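Local atomic coordinates of putative uncharacterized protein ST0493 (Sulfolobus tokodaii, PDB entry 2RBG), a protein that is of unknown function but folds into a compact alpha/beta domain with helices packed around a five-stranded parallel sheet. Residues A[19-22]-A[23-26]; A[76-79]-A[80-84]; A[99-102]-A[103-107]; A[109-112]-A[113-117]. All coordinates share one frame; numbering follows the deposited sequence.

Contact 1: residues A[19-22]-A[23-26]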
loop_
_atom_site.group_PDB
_atom_site.type_symbol
_atom_site.label_atom_id
_atom_site.label_comp_id
_atom_site.label_asym_id
_atom_site.label_seq_id
_atom_site.Cartn_x
_atom_site.Cartn_y
_atom_site.Cartn_z
ATOM N N ASN A 19 -4.598 4.654 -15.133
ATOM C CA ASN A 19 -3.528 4.427 -14.166
ATOM C C ASN A 19 -3.759 3.192 -13.301
ATOM O O ASN A 19 -2.835 2.409 -13.067
ATOM C CB ASN A 19 -3.345 5.648 -13.259
ATOM C CG ASN A 19 -2.869 6.872 -14.015
ATOM O OD1 ASN A 19 -1.989 6.787 -14.871
ATOM N ND2 ASN A 19 -3.439 8.028 -13.688
ATOM N N TYR A 20 -4.986 3.012 -12.823
ATOM C CA TYR A 20 -5.277 1.858 -11.981
ATOM C C TYR A 20 -5.238 0.520 -12.706
ATOM O O TYR A 20 -4.827 -0.476 -12.122
ATOM C CB TYR A 20 -6.629 2.012 -11.279
ATOM C CG TYR A 20 -6.557 2.785 -9.977
ATOM C CD1 TYR A 20 -6.283 4.153 -9.968
ATOM C CD2 TYR A 20 -6.778 2.150 -8.755
ATOM C CE1 TYR A 20 -6.239 4.869 -8.773
ATOM C CE2 TYR A 20 -6.736 2.855 -7.554
ATOM C CZ TYR A 20 -6.468 4.220 -7.573
ATOM O OH TYR A 20 -6.457 4.935 -6.396
ATOM N N PHE A 21 -5.664 0.474 -13.966
ATOM C CA PHE A 21 -5.619 -0.802 -14.666
ATOM C C PHE A 21 -4.185 -1.235 -14.922
ATOM O O PHE A 21 -3.904 -2.423 -15.087
ATOM C CB PHE A 21 -6.425 -0.755 -15.965
ATOM C CG PHE A 21 -7.840 -1.232 -15.794
ATOM C CD1 PHE A 21 -8.789 -0.422 -15.179
ATOM C CD2 PHE A 21 -8.198 -2.526 -16.161
ATOM C CE1 PHE A 21 -10.076 -0.896 -14.924
ATOM C CE2 PHE A 21 -9.487 -3.013 -15.911
ATOM C CZ PHE A 21 -10.426 -2.197 -15.290
ATOM N N ARG A 22 -3.275 -0.271 -14.940
ATOM C CA ARG A 22 -1.871 -0.592 -15.125
ATOM C C ARG A 22 -1.439 -1.346 -13.863
ATOM O O ARG A 22 -0.676 -2.309 -13.929
ATOM C CB ARG A 22 -1.048 0.688 -15.303
ATOM C CG ARG A 22 0.440 0.439 -15.503
ATOM C CD ARG A 22 1.219 1.726 -15.768
ATOM N NE ARG A 22 0.988 2.276 -17.105
ATOM C CZ ARG A 22 1.683 3.291 -17.614
ATOM N NH1 ARG A 22 2.645 3.859 -16.896
ATOM N NH2 ARG A 22 1.424 3.738 -18.837
ATOM N N LYS A 23 -1.949 -0.910 -12.713
ATOM C CA LYS A 23 -1.626 -1.556 -11.443
ATOM C C LYS A 23 -2.229 -2.956 -11.386
ATOM O O LYS A 23 -1.583 -3.909 -10.956
ATOM C CB LYS A 23 -2.170 -0.745 -10.263
ATOM C CG LYS A 23 -1.513 0.608 -10.039
ATOM C CD LYS A 23 -2.060 1.258 -8.767
ATOM C CE LYS A 23 -1.282 2.507 -8.399
ATOM N NZ LYS A 23 0.144 2.191 -8.101
ATOM N N ILE A 24 -3.483 -3.072 -11.814
ATOM C CA ILE A 24 -4.166 -4.356 -11.794
ATOM C C ILE A 24 -3.353 -5.460 -12.458
ATOM O O ILE A 24 -3.155 -6.524 -11.879
ATOM C CB ILE A 24 -5.543 -4.258 -12.488
ATOM C CG1 ILE A 24 -6.485 -3.415 -11.622
ATOM C CG2 ILE A 24 -6.122 -5.659 -12.721
ATOM C CD1 ILE A 24 -7.812 -3.094 -12.278
ATOM N N PHE A 25 -2.871 -5.213 -13.669
ATOM C CA PHE A 25 -2.113 -6.245 -14.361
ATOM C C PHE A 25 -0.735 -6.509 -13.763
ATOM O O PHE A 25 -0.231 -7.629 -13.842
ATOM C CB PHE A 25 -2.049 -5.922 -15.856
ATOM C CG PHE A 25 -3.368 -6.130 -16.558
ATOM C CD1 PHE A 25 -3.898 -7.414 -16.698
ATOM C CD2 PHE A 25 -4.112 -5.048 -17.012
ATOM C CE1 PHE A 25 -5.152 -7.613 -17.277
ATOM C CE2 PHE A 25 -5.369 -5.234 -17.591
ATOM C CZ PHE A 25 -5.889 -6.522 -17.722
ATOM N N LEU A 26 -0.129 -5.496 -13.152
ATOM C CA LEU A 26 1.164 -5.690 -12.505
ATOM C C LEU A 26 0.947 -6.691 -11.368
ATOM O O LEU A 26 1.717 -7.634 -11.190
ATOM C CB LEU A 26 1.683 -4.375 -11.911
ATOM C CG LEU A 26 2.796 -3.612 -12.631
ATOM C CD1 LEU A 26 2.296 -3.127 -13.959
ATOM C CD2 LEU A 26 3.243 -2.431 -11.787
#

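Contact 2: residues A[76-79]-A[80-84]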
loop_
_atom_site.group_PDB
_atom_site.type_symbol
_atom_site.label_atom_id
_atom_site.label_comp_id
_atom_site.label_asym_id
_atom_site.label_seq_id
_atom_site.Cartn_x
_atom_site.Cartn_y
_atom_site.Cartn_z
ATOM N N ASP A 76 -25.511 -5.928 -5.012
ATOM C CA ASP A 76 -26.141 -7.168 -4.570
ATOM C C ASP A 76 -26.072 -8.269 -5.630
ATOM O O ASP A 76 -25.959 -9.447 -5.292
ATOM C CB ASP A 76 -27.592 -6.919 -4.121
ATOM C CG ASP A 76 -28.474 -6.325 -5.211
ATOM O OD1 ASP A 76 -27.969 -5.923 -6.280
ATOM O OD2 ASP A 76 -29.699 -6.250 -4.976
ATOM N N ILE A 77 -26.122 -7.893 -6.907
ATOM C CA ILE A 77 -26.039 -8.881 -7.982
ATOM C C ILE A 77 -24.607 -9.420 -8.015
ATOM O O ILE A 77 -24.382 -10.620 -8.179
ATOM C CB ILE A 77 -26.377 -8.257 -9.355
ATOM C CG1 ILE A 77 -27.796 -7.677 -9.334
ATOM C CG2 ILE A 77 -26.269 -9.317 -10.446
ATOM C CD1 ILE A 77 -28.146 -6.869 -10.569
ATOM N N PHE A 78 -23.642 -8.521 -7.858
ATOM C CA PHE A 78 -22.241 -8.916 -7.837
ATOM C C PHE A 78 -21.994 -9.954 -6.743
ATOM O O PHE A 78 -21.395 -11.002 -6.987
ATOM C CB PHE A 78 -21.349 -7.699 -7.587
ATOM C CG PHE A 78 -20.016 -8.048 -6.994
ATOM C CD1 PHE A 78 -19.057 -8.716 -7.747
ATOM C CD2 PHE A 78 -19.744 -7.761 -5.660
ATOM C CE1 PHE A 78 -17.845 -9.100 -7.176
ATOM C CE2 PHE A 78 -18.535 -8.142 -5.080
ATOM C CZ PHE A 78 -17.586 -8.812 -5.840
ATOM N N LEU A 79 -22.455 -9.653 -5.535
ATOM C CA LEU A 79 -22.265 -10.558 -4.411
ATOM C C LEU A 79 -22.963 -11.899 -4.613
ATOM O O LEU A 79 -22.433 -12.938 -4.221
ATOM C CB LEU A 79 -22.739 -9.892 -3.119
ATOM C CG LEU A 79 -21.825 -8.755 -2.645
ATOM C CD1 LEU A 79 -22.516 -7.930 -1.571
ATOM C CD2 LEU A 79 -20.526 -9.347 -2.121
ATOM N N LYS A 80 -24.143 -11.883 -5.228
ATOM C CA LYS A 80 -24.865 -13.129 -5.471
ATOM C C LYS A 80 -24.112 -13.971 -6.498
ATOM O O LYS A 80 -23.897 -15.166 -6.298
ATOM C CB LYS A 80 -26.285 -12.848 -5.971
ATOM C CG LYS A 80 -27.106 -14.111 -6.234
ATOM C CD LYS A 80 -27.238 -14.960 -4.978
ATOM C CE LYS A 80 -27.973 -16.265 -5.259
ATOM N NZ LYS A 80 -28.141 -17.085 -4.020
ATOM N N ASN A 81 -23.708 -13.341 -7.598
ATOM C CA ASN A 81 -22.974 -14.038 -8.646
ATOM C C ASN A 81 -21.652 -14.592 -8.126
ATOM O O ASN A 81 -21.161 -15.608 -8.617
ATOM C CB ASN A 81 -22.701 -13.094 -9.819
ATOM C CG ASN A 81 -23.954 -12.771 -10.619
ATOM O OD1 ASN A 81 -25.056 -13.199 -10.273
ATOM N ND2 ASN A 81 -23.786 -12.010 -11.695
ATOM N N LEU A 82 -21.075 -13.915 -7.140
ATOM C CA LEU A 82 -19.803 -14.346 -6.562
ATOM C C LEU A 82 -19.908 -15.767 -6.001
ATOM O O LEU A 82 -18.921 -16.503 -5.957
ATOM C CB LEU A 82 -19.375 -13.373 -5.459
ATOM C CG LEU A 82 -18.003 -13.609 -4.818
ATOM C CD1 LEU A 82 -16.923 -13.622 -5.890
ATOM C CD2 LEU A 82 -17.728 -12.518 -3.791
ATOM N N GLU A 83 -21.110 -16.155 -5.585
ATOM C CA GLU A 83 -21.315 -17.494 -5.038
ATOM C C GLU A 83 -20.950 -18.587 -6.040
ATOM O O GLU A 83 -20.582 -19.694 -5.646
ATOM C CB GLU A 83 -22.771 -17.681 -4.605
ATOM C CG GLU A 83 -23.215 -16.732 -3.509
ATOM C CD GLU A 83 -24.621 -17.023 -3.022
ATOM O OE1 GLU A 83 -25.300 -17.872 -3.634
ATOM O OE2 GLU A 83 -25.049 -16.397 -2.031
ATOM N N LYS A 84 -21.051 -18.277 -7.330
ATOM C CA LYS A 84 -20.747 -19.250 -8.381
ATOM C C LYS A 84 -19.383 -19.053 -9.045
ATOM O O LYS A 84 -18.990 -19.840 -9.905
ATOM C CB LYS A 84 -21.819 -19.197 -9.473
ATOM C CG LYS A 84 -23.218 -19.582 -9.028
ATOM C CD LYS A 84 -24.201 -19.425 -10.184
ATOM C CE LYS A 84 -25.606 -19.838 -9.785
ATOM N NZ LYS A 84 -25.677 -21.276 -9.410
#

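Contact 3: residues A[99-102]-A[103-107]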
loop_
_atom_site.group_PDB
_atom_site.type_symbol
_atom_site.label_atom_id
_atom_site.label_comp_id
_atom_site.label_asym_id
_atom_site.label_seq_id
_atom_site.Cartn_x
_atom_site.Cartn_y
_atom_site.Cartn_z
ATOM N N LYS A 99 -13.511 5.130 -1.323
ATOM C CA LYS A 99 -12.962 4.305 -0.251
ATOM C C LYS A 99 -14.006 3.756 0.720
ATOM O O LYS A 99 -13.942 2.587 1.102
ATOM C CB LYS A 99 -11.895 5.089 0.519
ATOM C CG LYS A 99 -11.223 4.291 1.626
ATOM C CD LYS A 99 -9.972 4.994 2.140
ATOM C CE LYS A 99 -10.284 6.374 2.686
ATOM N NZ LYS A 99 -9.046 7.093 3.097
ATOM N N VAL A 100 -14.960 4.589 1.129
ATOM C CA VAL A 100 -16.002 4.133 2.046
ATOM C C VAL A 100 -16.816 3.030 1.372
ATOM O O VAL A 100 -17.107 1.997 1.974
ATOM C CB VAL A 100 -16.953 5.287 2.439
ATOM C CG1 VAL A 100 -18.106 4.751 3.281
ATOM C CG2 VAL A 100 -16.187 6.347 3.217
ATOM N N PHE A 101 -17.166 3.257 0.112
ATOM C CA PHE A 101 -17.933 2.288 -0.656
ATOM C C PHE A 101 -17.189 0.959 -0.781
ATOM O O PHE A 101 -17.708 -0.091 -0.398
ATOM C CB PHE A 101 -18.220 2.839 -2.051
ATOM C CG PHE A 101 -18.902 1.860 -2.961
ATOM C CD1 PHE A 101 -20.191 1.414 -2.686
ATOM C CD2 PHE A 101 -18.258 1.387 -4.098
ATOM C CE1 PHE A 101 -20.831 0.510 -3.531
ATOM C CE2 PHE A 101 -18.887 0.483 -4.950
ATOM C CZ PHE A 101 -20.177 0.044 -4.666
HETATM N N MSE A 102 -15.976 1.004 -1.320
HETATM C CA MSE A 102 -15.191 -0.211 -1.497
HETATM C C MSE A 102 -14.900 -0.928 -0.182
HETATM O O MSE A 102 -14.930 -2.159 -0.123
HETATM C CB MSE A 102 -13.876 0.099 -2.217
HETATM C CG MSE A 102 -12.998 -1.123 -2.449
HETATM SE SE MSE A 102 -13.917 -2.542 -3.412
HETATM C CE MSE A 102 -13.903 -1.748 -5.139
ATOM N N SER A 103 -14.622 -0.168 0.873
ATOM C CA SER A 103 -14.332 -0.771 2.171
ATOM C C SER A 103 -15.507 -1.605 2.666
ATOM O O SER A 103 -15.318 -2.669 3.255
ATOM C CB SER A 103 -13.997 0.311 3.203
ATOM O OG SER A 103 -12.775 0.950 2.885
ATOM N N LYS A 104 -16.722 -1.124 2.421
ATOM C CA LYS A 104 -17.916 -1.844 2.850
ATOM C C LYS A 104 -18.060 -3.150 2.073
ATOM O O LYS A 104 -18.385 -4.190 2.648
ATOM C CB LYS A 104 -19.159 -0.975 2.647
ATOM C CG LYS A 104 -20.459 -1.640 3.075
ATOM C CD LYS A 104 -21.630 -0.662 3.029
ATOM C CE LYS A 104 -21.823 -0.070 1.637
ATOM N NZ LYS A 104 -22.979 0.872 1.576
ATOM N N ILE A 105 -17.817 -3.093 0.765
ATOM C CA ILE A 105 -17.913 -4.281 -0.077
ATOM C C ILE A 105 -16.926 -5.340 0.411
ATOM O O ILE A 105 -17.277 -6.511 0.548
ATOM C CB ILE A 105 -17.604 -3.952 -1.560
ATOM C CG1 ILE A 105 -18.673 -3.010 -2.119
ATOM C CG2 ILE A 105 -17.565 -5.232 -2.390
ATOM C CD1 ILE A 105 -18.463 -2.643 -3.574
ATOM N N VAL A 106 -15.690 -4.923 0.670
ATOM C CA VAL A 106 -14.670 -5.848 1.147
ATOM C C VAL A 106 -15.104 -6.510 2.452
ATOM O O VAL A 106 -14.906 -7.710 2.642
ATOM C CB VAL A 106 -13.319 -5.133 1.370
ATOM C CG1 VAL A 106 -12.308 -6.102 1.965
ATOM C CG2 VAL A 106 -12.801 -4.585 0.047
ATOM N N ASP A 107 -15.704 -5.729 3.348
ATOM C CA ASP A 107 -16.159 -6.268 4.626
ATOM C C ASP A 107 -17.197 -7.371 4.446
ATOM O O ASP A 107 -17.317 -8.255 5.294
ATOM C CB ASP A 107 -16.772 -5.171 5.506
ATOM C CG ASP A 107 -15.762 -4.133 5.948
ATOM O OD1 ASP A 107 -14.599 -4.501 6.214
ATOM O OD2 ASP A 107 -16.141 -2.945 6.052
#

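Contact 4: residues A[109-112]-A[113-117]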
loop_
_atom_site.group_PDB
_atom_site.type_symbol
_atom_site.label_atom_id
_atom_site.label_comp_id
_atom_site.label_asym_id
_atom_site.label_seq_id
_atom_site.Cartn_x
_atom_site.Cartn_y
_atom_site.Cartn_z
ATOM N N LEU A 109 -17.312 -9.554 1.836
ATOM C CA LEU A 109 -16.848 -10.662 1.003
ATOM C C LEU A 109 -16.692 -11.905 1.862
ATOM O O LEU A 109 -16.511 -11.807 3.076
ATOM C CB LEU A 109 -15.494 -10.337 0.369
ATOM C CG LEU A 109 -15.429 -9.208 -0.657
ATOM C CD1 LEU A 109 -13.973 -8.961 -1.036
ATOM C CD2 LEU A 109 -16.251 -9.570 -1.886
ATOM N N PRO A 110 -16.759 -13.095 1.243
ATOM C CA PRO A 110 -16.607 -14.345 1.992
ATOM C C PRO A 110 -15.271 -14.367 2.732
ATOM O O PRO A 110 -14.273 -13.826 2.250
ATOM C CB PRO A 110 -16.676 -15.409 0.900
ATOM C CG PRO A 110 -17.596 -14.790 -0.106
ATOM C CD PRO A 110 -17.093 -13.364 -0.166
ATOM N N THR A 111 -15.257 -14.998 3.898
ATOM C CA THR A 111 -14.052 -15.087 4.711
ATOM C C THR A 111 -12.841 -15.610 3.938
ATOM O O THR A 111 -11.761 -15.024 3.991
ATOM C CB THR A 111 -14.281 -16.009 5.922
ATOM O OG1 THR A 111 -15.356 -15.493 6.715
ATOM C CG2 THR A 111 -13.023 -16.095 6.770
ATOM N N ALA A 112 -13.029 -16.715 3.223
ATOM C CA ALA A 112 -11.948 -17.329 2.459
ATOM C C ALA A 112 -11.330 -16.393 1.426
ATOM O O ALA A 112 -10.133 -16.468 1.149
ATOM C CB ALA A 112 -12.449 -18.599 1.775
ATOM N N ILE A 113 -12.142 -15.511 0.858
ATOM C CA ILE A 113 -11.646 -14.580 -0.149
ATOM C C ILE A 113 -10.830 -13.462 0.489
ATOM O O ILE A 113 -9.750 -13.119 0.009
ATOM C CB ILE A 113 -12.808 -13.984 -0.967
ATOM C CG1 ILE A 113 -13.518 -15.109 -1.728
ATOM C CG2 ILE A 113 -12.280 -12.938 -1.942
ATOM C CD1 ILE A 113 -14.636 -14.646 -2.636
ATOM N N LYS A 114 -11.342 -12.900 1.578
ATOM C CA LYS A 114 -10.638 -11.827 2.269
ATOM C C LYS A 114 -9.291 -12.292 2.811
ATOM O O LYS A 114 -8.354 -11.502 2.915
ATOM C CB LYS A 114 -11.493 -11.283 3.417
ATOM C CG LYS A 114 -12.730 -10.530 2.956
ATOM C CD LYS A 114 -13.475 -9.887 4.117
ATOM C CE LYS A 114 -14.170 -10.919 4.984
ATOM N NZ LYS A 114 -15.023 -10.272 6.022
ATOM N N ARG A 115 -9.188 -13.575 3.142
ATOM C CA ARG A 115 -7.944 -14.106 3.688
ATOM C C ARG A 115 -6.843 -14.258 2.648
ATOM O O ARG A 115 -5.682 -14.468 2.997
ATOM C CB ARG A 115 -8.202 -15.443 4.386
ATOM C CG ARG A 115 -9.279 -15.348 5.453
ATOM C CD ARG A 115 -9.076 -16.346 6.579
ATOM N NE ARG A 115 -10.154 -16.252 7.561
ATOM C CZ ARG A 115 -10.120 -16.805 8.769
ATOM N NH1 ARG A 115 -9.056 -17.495 9.156
ATOM N NH2 ARG A 115 -11.154 -16.671 9.590
ATOM N N ASN A 116 -7.200 -14.149 1.373
ATOM C CA ASN A 116 -6.211 -14.260 0.311
ATOM C C ASN A 116 -6.013 -12.931 -0.405
ATOM O O ASN A 116 -5.834 -12.886 -1.623
ATOM C CB ASN A 116 -6.605 -15.347 -0.691
ATOM C CG ASN A 116 -6.430 -16.744 -0.126
ATOM O OD1 ASN A 116 -7.296 -17.257 0.580
ATOM N ND2 ASN A 116 -5.292 -17.358 -0.421
ATOM N N LEU A 117 -6.049 -11.851 0.368
ATOM C CA LEU A 117 -5.855 -10.507 -0.163
ATOM C C LEU A 117 -4.390 -10.369 -0.577
ATOM O O LEU A 117 -3.490 -10.460 0.258
ATOM C CB LEU A 117 -6.205 -9.474 0.909
ATOM C CG LEU A 117 -5.971 -7.997 0.588
ATOM C CD1 LEU A 117 -6.849 -7.574 -0.580
ATOM C CD2 LEU A 117 -6.284 -7.163 1.823
#

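Contact 1: residues A[19-22]-A[23-26]
N19 meets K23 one turn further along helix 17-31, the helical connection of the beta-alpha-beta unit between strands 6-11 and 35-41. The backbone link is loose: K23 N to N19 O measures 3.5 Å, a weak hydrogen bond. At the next residue the grip tightens, since Y20 O accepts I24 N at 2.9 Å in the carbonyl plane, while K23 CB rests 3.3 Å from the same Y20 O. The Y20 ring meets F121, and its OH is hydrogen-bonded to C94 O; K23 also uses F121, through a cation-pi contact, and its NZ forms a salt bridge with D76 of the second subunit. F21 carries the apolar part. I24 CD1 stands over the F21 ring, 3.8 Å from the centroid and 4° off the normal, a nearly axial CH-pi contact. That placement follows from I24 CG1 lying anti to the carbonyl carbon (chi1 -70°) with CD1 extended beyond it, which sets the branch alongside F21. At the ring's edge, near its plane, F25 CE2 comes to 4.2 Å from F21 CD2, and in the backbone F25 N donates to F21 O at 3.3 Å. R22 closes the series with its side chain extended through the first two torsions, directed off the helix. Its carbonyl oxygen receives a weak bond from L26 N and is packed tightly by a methyl group, L26 CD1 lying 3.1 Å from R22 O.

Contact 2: residues A[76-79]-A[80-84]
I77 and N81 are joined by the straightest backbone bond of this turn: N81 N donates to I77 O at 2.9 Å with an N-H...O angle of 171°. Bonds of the same spacing flank it. K80 N meets D76 O at 3.0 Å, and L82 N meets F78 O at 2.9 Å, the latter more bent at 139°. Past these the pattern shortens, with E83 N bonded to K80 O and K84 N to N81 O, each spanning three residues, so that the carbonyls of K80 and N81 have acceptor duties too. The N81 amide lies beside the I77 side chain, its ND2 3.9 Å from I77 CG2. On the outer surface, the K80 ammonium is paired within its own turn: K80 NZ lies 3.0 Å from E83 OE1 in a salt bridge, approaching from above the carboxylate plane. A bend at chi2 (59°) in the otherwise extended lysine chain goes with this approach. D76 OD1 offers I77 N only a weak bond. The inner surface is apolar instead: F78 CZ touches L82 CD2 at 4.2 Å, the F78 ring also meets F41 edge-to-face, and L82 packs on L7 of strand 6-11. Charged pair outside, aromatic and aliphatic groups inside: this is the amphipathic pattern of a helix laid against the parallel sheet of an alpha/beta fold.

Contact 3: residues A[99-102]-A[103-107]
The F101 ring has I105 over one face. I105 CD1 is 3.8 Å from the ring centroid and 30° off the normal, so the CH-pi contact is displaced from the centre; the shortest approaches, 3.4 Å each, run from I105 CD1 to F101 CE2 and F101 CZ. I105 CG1 lies higher above the same face, also displaced from its centre. The ring also makes a cation-pi contact with K72. A second flat group, the K99 peptide carbonyl, is gripped from both faces: S103 N reaches K99 O at 2.8 Å from one, and S103 OG reaches K99 O at 2.7 Å from the other. With OG anti to the carbonyl carbon (chi1 -67°), the hydroxyl folds back onto its own helix and donates to an oxygen already used by the backbone. These turns belong to helix 99-107, in the alpha-helical connection between the parallel strands 89-94 and 117-121. Its buried side is led by selenomethionine M102, whose chain bends at chi2 and chi3 and brings SE to 4.2 Å from V106 CG2. M102 also packs on V92 and on both cysteines of the C94-C122 disulfide, while K99 NZ is hydrogen-bonded to L125 O. Along the backbone, I105 N donates to F101 O, and K104 N divides between V100 O and, weakly, F101 O. The tightest of these later turns has V106 N bonded to M102 O at 3.0 Å with an N-H...O angle of 168°.

Contact 4: residues A[109-112]-A[113-117]
P110 and I113 form the close-packed part of this turn, side by side and pointing the same way, with P110 CD 3.7 Å from I113 CD1. L109 extends the apolar patch, its CD1 4.4 Å from I113 CG2 and its CB 3.8 Å from K114 CG. Together L109, P110 and I113 cover L82 of helix 75-82, while L109 and I113 also meet L90 of the sheet. P110 O takes K114 N at 3.1 Å in a nearly straight bond (168°) and accepts a second, weak one from I113 N. K114 itself runs back over the chain, its methylenes passing close to L109 O before NZ ends in a hydrogen bond to D107 O; a turn at chi3 (-71°) belongs to that path. T111 and R115 make the contrasting side. Both are exposed and lie alongside each other, T111 CG2 facing the guanidinium near its edge, but the model crowds T111 O against R115, so the detail of this pairing is doubtful. Further on, N116 N donates to I113 O at 3.1 Å, and a type I turn runs from K114 to L117. A one-turn helix with proline at its N-cap, running into a type I beta turn that begins at K114, thus delivers the chain into strand 117-121, an outermost strand of this chain's parallel sheet.

Overall arrangement
All four contacts are local helical turns that set apolar groups against the sheet, but they differ in burial: contact 4 has one buried residue, L109, against four, two and three in contacts 1, 2 and 3. Contacts 1 and 2 lie on opposite sides of the chain's centre, about 24 Å apart between centres. Contacts 2, 3 and 4 share one apolar cluster, and a lysine joins the last two helices. Chemistry follows position. Contacts 1 and 3 both use an isoleucine methyl over a phenylalanine face; the salt bridge of contact 2 stays inside one turn, whereas that of contact 1 runs between subunits, and contact 4 relies on proline packing and turn bonds.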